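Local structure of ferrous iron transport protein B (Legionella pneumophila, 3IBY) at residues 103-111 / 198-209. The protein probably transports ferrous iron across the bacterial inner membrane in a GTP-driven uptake system, of which this chain is the cytosolic part with its GTPase domain. Numbering follows the deposited sequence.
Sequences TSQLFELGK and SFAYYFSRRLAE
Q105 meets R206 and E209 where helix 96-106 of the P-loop GTPase domain, close to its C-terminal end, packs against helix 197-209 of the helical GDI domain that follows it in the cytosolic part of FeoB. The contact is a largely buried domain interface built around a salt-bridge network of E108, R206 and E209. The Q105 chain, extended beyond CG, passes the R206 guanidinium with CB over one of its faces and CG 3.6 Å from R206 NH1. Q105 NE2 lies 3.1 Å from E209 OE1 at an angle too poor for a hydrogen bond, the amide and carboxylate planes 15° apart; OE1 instead accepts from L61 N, and NE2 bonds to S60 OG. E108, inside the type I turn L106-L109, has its CB directed toward the second helix. Its carboxylate lies 17° from the guanidinium plane of R206, and OE1 pairs with R206 NH2 in a salt bridge modelled too short to be trusted in detail. The R206 chain is bent at chi2 and chi3, which brings NH1 to E209 OE2 at 2.6 Å, a salt bridge within its own helix whose hydrogen bond is weak. One guanidinium thus joins the E108 and E209 carboxylates and probably offsets their mutual repulsion. E108 OE2 is bridged in turn to R242 of helix 234-253, which ties a third helix into the network. Closer to its backbone, E108 places CB at the edge of the Y201 ring, 3.9 Å from Y201 CE2, while R205 CZ lies over a face of that ring. The E108 carbonyl O approaches Y202 CB. The L109 side chain lies alongside that of Y202, pointing the same way. In a CH-pi contact, L109 CD2 sits over the centre of the Y202 ring, 3.4 Å from the centroid and 15° off the normal.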
loop_
_atom_site.group_PDB
_atom_site.type_symbol
_atom_site.label_atom_id
_atom_site.label_comp_id
_atom_site.label_asym_id
_atom_site.label_seq_id
_atom_site.Cartn_x
_atom_site.Cartn_y
_atom_site.Cartn_z
ATOM N N THR A 103 2.032 3.440 0.906
ATOM C CA THR A 103 2.384 3.044 -0.446
ATOM C C THR A 103 3.720 2.363 -0.472
ATOM O O THR A 103 3.890 1.350 -1.136
ATOM C CB THR A 103 2.486 4.249 -1.405
ATOM O OG1 THR A 103 1.237 4.948 -1.475
ATOM C CG2 THR A 103 2.828 3.751 -2.786
ATOM N N SER A 104 4.674 2.964 0.214
ATOM C CA SER A 104 6.038 2.445 0.236
ATOM C C SER A 104 6.050 1.086 0.901
ATOM O O SER A 104 6.785 0.219 0.466
ATOM C CB SER A 104 6.964 3.395 0.978
ATOM O OG SER A 104 6.557 3.522 2.329
ATOM N N GLN A 105 5.247 0.916 1.954
ATOM C CA GLN A 105 5.091 -0.390 2.614
ATOM C C GLN A 105 4.518 -1.453 1.648
ATOM O O GLN A 105 5.035 -2.563 1.595
ATOM C CB GLN A 105 4.232 -0.300 3.894
ATOM C CG GLN A 105 4.826 0.523 5.027
ATOM C CD GLN A 105 3.908 0.592 6.265
ATOM O OE1 GLN A 105 2.708 0.438 6.135
ATOM N NE2 GLN A 105 4.481 0.853 7.461
ATOM N N LEU A 106 3.482 -1.092 0.888
ATOM C CA LEU A 106 2.858 -1.971 -0.134
ATOM C C LEU A 106 3.807 -2.445 -1.225
ATOM O O LEU A 106 3.781 -3.593 -1.601
ATOM C CB LEU A 106 1.733 -1.218 -0.814
ATOM C CG LEU A 106 0.527 -0.764 0.004
ATOM C CD1 LEU A 106 -0.474 -0.027 -0.943
ATOM C CD2 LEU A 106 -0.181 -1.912 0.724
ATOM N N PHE A 107 4.619 -1.536 -1.756
ATOM C CA PHE A 107 5.711 -1.860 -2.700
ATOM C C PHE A 107 6.674 -2.908 -2.194
ATOM O O PHE A 107 7.418 -3.454 -2.976
ATOM C CB PHE A 107 6.604 -0.638 -2.949
ATOM C CG PHE A 107 5.995 0.417 -3.812
ATOM C CD1 PHE A 107 4.656 0.362 -4.216
ATOM C CD2 PHE A 107 6.762 1.505 -4.205
ATOM C CE1 PHE A 107 4.138 1.316 -5.010
ATOM C CE2 PHE A 107 6.204 2.502 -4.987
ATOM C CZ PHE A 107 4.894 2.389 -5.380
ATOM N N GLU A 108 6.727 -3.131 -0.886
ATOM C CA GLU A 108 7.599 -4.153 -0.312
ATOM C C GLU A 108 6.939 -5.538 -0.346
ATOM O O GLU A 108 7.543 -6.490 0.099
ATOM C CB GLU A 108 7.981 -3.774 1.137
ATOM C CG GLU A 108 8.402 -2.295 1.351
ATOM C CD GLU A 108 8.957 -1.983 2.744
ATOM O OE1 GLU A 108 8.585 -2.636 3.729
ATOM O OE2 GLU A 108 9.792 -1.055 2.878
ATOM N N LEU A 109 5.700 -5.654 -0.825
ATOM C CA LEU A 109 5.077 -6.984 -1.032
ATOM C C LEU A 109 5.572 -7.712 -2.311
ATOM O O LEU A 109 5.481 -8.917 -2.439
ATOM C CB LEU A 109 3.548 -6.863 -1.103
ATOM C CG LEU A 109 2.861 -6.443 0.190
ATOM C CD1 LEU A 109 1.503 -5.784 -0.088
ATOM C CD2 LEU A 109 2.712 -7.617 1.155
ATOM N N GLY A 110 6.062 -6.977 -3.283
ATOM C CA GLY A 110 6.421 -7.597 -4.544
ATOM C C GLY A 110 5.222 -8.021 -5.365
ATOM O O GLY A 110 5.332 -8.849 -6.252
ATOM N N LYS A 111 4.085 -7.433 -5.088
ATOM C CA LYS A 111 2.900 -7.691 -5.846
ATOM C C LYS A 111 2.703 -6.401 -6.639
ATOM O O LYS A 111 3.081 -5.331 -6.141
ATOM C CB LYS A 111 1.719 -7.931 -4.869
ATOM C CG LYS A 111 0.853 -9.162 -5.185
ATOM C CD LYS A 111 1.099 -10.309 -4.229
ATOM C CE LYS A 111 0.362 -11.562 -4.668
ATOM N NZ LYS A 111 0.116 -11.578 -6.142
ATOM N N SER A 198 10.172 -12.780 -1.625
ATOM C CA SER A 198 9.204 -11.686 -1.538
ATOM C C SER A 198 8.723 -11.485 -0.110
ATOM O O SER A 198 8.824 -10.384 0.460
ATOM C CB SER A 198 7.990 -11.999 -2.427
ATOM O OG SER A 198 7.353 -13.223 -2.019
ATOM N N PHE A 199 8.213 -12.566 0.473
ATOM C CA PHE A 199 7.646 -12.474 1.792
ATOM C C PHE A 199 8.699 -12.146 2.877
ATOM O O PHE A 199 8.395 -11.405 3.822
ATOM C CB PHE A 199 6.887 -13.736 2.178
ATOM C CG PHE A 199 6.151 -13.561 3.444
ATOM C CD1 PHE A 199 5.007 -12.781 3.482
ATOM C CD2 PHE A 199 6.653 -14.058 4.633
ATOM C CE1 PHE A 199 4.355 -12.550 4.668
ATOM C CE2 PHE A 199 5.986 -13.811 5.840
ATOM C CZ PHE A 199 4.848 -13.053 5.849
ATOM N N ALA A 200 9.908 -12.700 2.750
ATOM C CA ALA A 200 10.946 -12.483 3.749
ATOM C C ALA A 200 11.356 -11.028 3.786
ATOM O O ALA A 200 11.492 -10.442 4.888
ATOM C CB ALA A 200 12.136 -13.328 3.482
ATOM N N TYR A 201 11.540 -10.435 2.599
ATOM C CA TYR A 201 11.880 -9.024 2.531
ATOM C C TYR A 201 10.802 -8.268 3.269
ATOM O O TYR A 201 11.112 -7.466 4.143
ATOM C CB TYR A 201 12.022 -8.498 1.090
ATOM C CG TYR A 201 12.387 -7.008 1.011
ATOM C CD1 TYR A 201 13.717 -6.573 0.901
ATOM C CD2 TYR A 201 11.416 -6.040 1.059
ATOM C CE1 TYR A 201 14.045 -5.201 0.836
ATOM C CE2 TYR A 201 11.740 -4.686 0.994
ATOM C CZ TYR A 201 13.035 -4.269 0.882
ATOM O OH TYR A 201 13.283 -2.918 0.822
ATOM N N TYR A 202 9.540 -8.542 2.943
ATOM C CA TYR A 202 8.425 -7.737 3.460
ATOM C C TYR A 202 8.240 -7.954 4.949
ATOM O O TYR A 202 8.089 -7.018 5.695
ATOM C CB TYR A 202 7.114 -8.084 2.717
ATOM C CG TYR A 202 5.830 -7.563 3.342
ATOM C CD1 TYR A 202 5.321 -6.308 3.027
ATOM C CD2 TYR A 202 5.111 -8.344 4.225
ATOM C CE1 TYR A 202 4.128 -5.851 3.578
ATOM C CE2 TYR A 202 3.930 -7.885 4.794
ATOM C CZ TYR A 202 3.436 -6.641 4.473
ATOM O OH TYR A 202 2.244 -6.229 5.070
ATOM N N PHE A 203 8.253 -9.199 5.370
ATOM C CA PHE A 203 7.986 -9.546 6.750
ATOM C C PHE A 203 9.065 -9.015 7.731
ATOM O O PHE A 203 8.773 -8.702 8.901
ATOM C CB PHE A 203 7.868 -11.064 6.821
ATOM C CG PHE A 203 7.502 -11.580 8.165
ATOM C CD1 PHE A 203 6.680 -10.842 9.018
ATOM C CD2 PHE A 203 7.963 -12.835 8.581
ATOM C CE1 PHE A 203 6.330 -11.345 10.264
ATOM C CE2 PHE A 203 7.622 -13.345 9.820
ATOM C CZ PHE A 203 6.807 -12.606 10.671
ATOM N N SER A 204 10.295 -8.888 7.228
ATOM C CA SER A 204 11.417 -8.321 7.990
ATOM C C SER A 204 11.194 -6.852 8.397
ATOM O O SER A 204 11.439 -6.459 9.573
ATOM C CB SER A 204 12.750 -8.477 7.210
ATOM O OG SER A 204 12.674 -7.957 5.903
ATOM N N ARG A 205 10.732 -6.057 7.429
ATOM C CA ARG A 205 10.407 -4.651 7.670
ATOM C C ARG A 205 9.302 -4.521 8.688
ATOM O O ARG A 205 9.374 -3.687 9.574
ATOM C CB ARG A 205 10.019 -3.943 6.378
ATOM C CG ARG A 205 11.214 -3.388 5.569
ATOM C CD ARG A 205 12.133 -4.477 5.133
ATOM N NE ARG A 205 13.356 -3.975 4.547
ATOM C CZ ARG A 205 14.441 -4.725 4.355
ATOM N NH1 ARG A 205 14.461 -6.015 4.702
ATOM N NH2 ARG A 205 15.508 -4.195 3.797
ATOM N N ARG A 206 8.294 -5.370 8.601
ATOM C CA ARG A 206 7.213 -5.308 9.566
ATOM C C ARG A 206 7.685 -5.633 10.993
ATOM O O ARG A 206 7.351 -4.931 11.970
ATOM C CB ARG A 206 6.063 -6.217 9.110
ATOM C CG ARG A 206 5.001 -5.539 8.225
ATOM C CD ARG A 206 5.377 -4.116 7.778
ATOM N NE ARG A 206 5.636 -4.072 6.347
ATOM C CZ ARG A 206 6.313 -3.129 5.714
ATOM N NH1 ARG A 206 6.895 -2.110 6.339
ATOM N NH2 ARG A 206 6.417 -3.223 4.410
ATOM N N LEU A 207 8.450 -6.705 11.107
ATOM C CA LEU A 207 9.072 -7.049 12.380
ATOM C C LEU A 207 9.866 -5.857 12.909
ATOM O O LEU A 207 9.710 -5.453 14.059
ATOM C CB LEU A 207 9.994 -8.250 12.193
ATOM C CG LEU A 207 9.471 -9.619 12.593
ATOM C CD1 LEU A 207 7.939 -9.605 12.630
ATOM C CD2 LEU A 207 10.057 -10.709 11.669
ATOM N N ALA A 208 10.698 -5.291 12.040
ATOM C CA ALA A 208 11.514 -4.122 12.363
ATOM C C ALA A 208 10.668 -3.002 12.901
ATOM O O ALA A 208 11.102 -2.239 13.741
ATOM C CB ALA A 208 12.257 -3.651 11.135
ATOM N N GLU A 209 9.445 -2.900 12.424
ATOM C CA GLU A 209 8.572 -1.843 12.886
ATOM C C GLU A 209 7.873 -2.214 14.151
ATOM O O GLU A 209 7.276 -1.343 14.802
ATOM C CB GLU A 209 7.575 -1.496 11.812
ATOM C CG GLU A 209 8.283 -0.854 10.586
ATOM C CD GLU A 209 7.395 -0.766 9.364
ATOM O OE1 GLU A 209 6.155 -0.793 9.523
ATOM O OE2 GLU A 209 7.962 -0.663 8.254
#